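Local coordinates for lysyl oxidase (Pichia pastoris, PDB 1W7C), which oxidises primary amines, including lysine side chains, to aldehydes with a copper ion and a topaquinone cofactor, at the interface of chains A and B. Residues are numbered along the deposited sequence; one frame, centred on the assembly and turned at random. Chains: chain A/B, Lysyl oxidase.

The interface of chains A and B. Residues chain A 289, 292, 690-691, 711; chain B 278-282.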
# COMPACT_ATOMS: atom_id res chain seq x y z
N GLU A 289 -0.27 -21.47 -20.46
CA GLU A 289 -0.28 -21.33 -21.93
C GLU A 289 0.85 -20.43 -22.41
O GLU A 289 0.80 -19.90 -23.51
CB GLU A 289 -1.64 -20.83 -22.40
CG GLU A 289 -2.73 -21.87 -22.21
CD GLU A 289 -4.04 -21.53 -22.89
OE1 GLU A 289 -4.28 -20.37 -23.28
OE2 GLU A 289 -4.85 -22.42 -23.04
N ARG A 292 2.93 -13.99 -21.95
CA ARG A 292 1.95 -13.05 -22.55
C ARG A 292 2.43 -11.61 -22.78
O ARG A 292 1.63 -10.74 -23.13
CB ARG A 292 0.64 -13.04 -21.72
CG ARG A 292 0.12 -14.44 -21.41
CD ARG A 292 -1.31 -14.54 -21.01
NE ARG A 292 -1.67 -13.45 -20.10
CZ ARG A 292 -2.79 -12.75 -20.15
NH1 ARG A 292 -3.79 -13.11 -20.96
NH2 ARG A 292 -2.91 -11.67 -19.37
N THR A 690 -9.80 -10.50 -22.29
CA THR A 690 -10.47 -11.78 -22.24
C THR A 690 -10.35 -12.44 -20.86
O THR A 690 -10.99 -13.47 -20.65
CB THR A 690 -9.90 -12.74 -23.24
OG1 THR A 690 -8.54 -13.03 -22.90
CG2 THR A 690 -9.92 -12.20 -24.69
N GLN A 691 -9.53 -11.87 -19.96
CA GLN A 691 -9.28 -12.52 -18.68
C GLN A 691 -10.38 -12.11 -17.69
O GLN A 691 -10.16 -11.39 -16.71
CB GLN A 691 -7.88 -12.15 -18.15
CG GLN A 691 -6.77 -12.53 -19.13
CD GLN A 691 -6.76 -14.01 -19.45
OE1 GLN A 691 -6.54 -14.85 -18.58
NE2 GLN A 691 -7.02 -14.34 -20.72
N ASN A 711 -10.99 -18.77 -22.67
CA ASN A 711 -10.11 -19.37 -21.69
C ASN A 711 -10.68 -20.69 -21.18
O ASN A 711 -11.72 -20.70 -20.52
CB ASN A 711 -9.90 -18.41 -20.55
CG ASN A 711 -9.19 -17.14 -20.99
OD1 ASN A 711 -7.97 -17.11 -21.12
ND2 ASN A 711 -9.95 -16.05 -21.16
N ASP B 278 -3.57 -12.00 -25.55
CA ASP B 278 -4.68 -12.23 -24.61
C ASP B 278 -5.49 -13.48 -25.01
O ASP B 278 -6.48 -13.80 -24.35
CB ASP B 278 -5.59 -11.00 -24.51
CG ASP B 278 -6.15 -10.78 -23.13
OD1 ASP B 278 -5.71 -11.44 -22.13
OD2 ASP B 278 -7.03 -9.89 -22.96
N ASP B 279 -5.09 -14.17 -26.10
CA ASP B 279 -5.58 -15.49 -26.45
C ASP B 279 -4.76 -16.61 -25.76
O ASP B 279 -4.91 -17.80 -26.09
CB ASP B 279 -5.65 -15.68 -27.97
CG ASP B 279 -4.31 -15.51 -28.67
OD1 ASP B 279 -3.35 -14.98 -28.06
OD2 ASP B 279 -4.17 -15.84 -29.88
N ARG B 280 -3.94 -16.21 -24.78
CA ARG B 280 -3.27 -17.13 -23.87
C ARG B 280 -3.84 -16.87 -22.49
O ARG B 280 -4.03 -15.73 -22.08
CB ARG B 280 -1.75 -16.90 -23.86
CG ARG B 280 -1.07 -17.08 -25.20
CD ARG B 280 0.43 -16.75 -25.21
NE ARG B 280 0.95 -16.95 -26.56
CZ ARG B 280 2.22 -17.08 -26.88
NH1 ARG B 280 3.15 -17.10 -25.95
NH2 ARG B 280 2.56 -17.29 -28.16
N LYS B 281 -4.05 -17.94 -21.73
CA LYS B 281 -4.53 -17.85 -20.35
C LYS B 281 -3.54 -17.13 -19.47
O LYS B 281 -2.35 -17.40 -19.55
CB LYS B 281 -4.66 -19.26 -19.75
CG LYS B 281 -5.81 -20.10 -20.20
CD LYS B 281 -5.81 -21.45 -19.42
CE LYS B 281 -5.85 -22.66 -20.32
NZ LYS B 281 -5.68 -24.00 -19.63
N SER B 282 -4.02 -16.29 -18.57
CA SER B 282 -3.12 -15.61 -17.68
C SER B 282 -2.55 -16.55 -16.60
O SER B 282 -3.02 -17.68 -16.43
CB SER B 282 -3.86 -14.41 -17.06
OG SER B 282 -4.99 -14.77 -16.25
O HOH W 1 -5.06 -9.67 -19.94
O HOH W 2 0.03 -18.75 -19.56
O HOH W 3 -6.72 -19.45 -24.29
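B:Ser282 CB lies over the centre of the A:Arg292 guanidinium, 3.6 Å above its plane, and A:Arg292 CD packs against B:Arg280 CB at 3.7 Å as the two arginine side chains run past each other in opposite directions. This small apolar centre belongs to the two-fold dimer interface of a copper/topaquinone amine oxidase, where loop 278-282 of one subunit is gripped by loop residues of the other. A bend at chi3 (-42°) turns the A:Arg292 head so that NH1 donates both to B:Asp278 OD1, as a salt bridge of 2.8 Å, and to the backbone carbonyl B:Arg280 O, met almost end-on at 166°. The guanidinium and carboxylate planes stand 57° apart, so the pair is not a coplanar fork; water 1 also links NH2 to the same OD1.

Next to it, A:Gln691 OE1 accepts two bonds from one face of its amide: B:Ser282 OG at 2.8 Å, tilted modestly, and B:Ser282 N, well above the plane. NE2 is held within its own chain by A:Thr690 OG1 and A:Asn711 OD1, which fixes the flip of the amide and presents the oxygen to chain B. An alanine here would probably leave B:Ser282 OG and N without their shared acceptor and A:Asn711 OD1 without this amide donor.

A:Thr690 clasps B:Asp278 twice, its OG1 giving a 2.6 Å bond to the backbone O and its N reaching OD2 from above the carboxylate plane.

At the opposite rim, A:Glu289 and B:Lys281 side chains cross at about a right angle. A:Glu289 OE1 takes the B:Lys281 N-H at 2.9 Å, again from above the carboxylate plane. A:Glu289 OE2 and B:Lys281 NZ, 3.8 Å apart, form at most a long, weak salt bridge, and the placement of the lysine tip is doubtful. Water 3 joins OE1 to B:Asp279 O, and water 2 joins A:Glu289 N to B:Lys281 O.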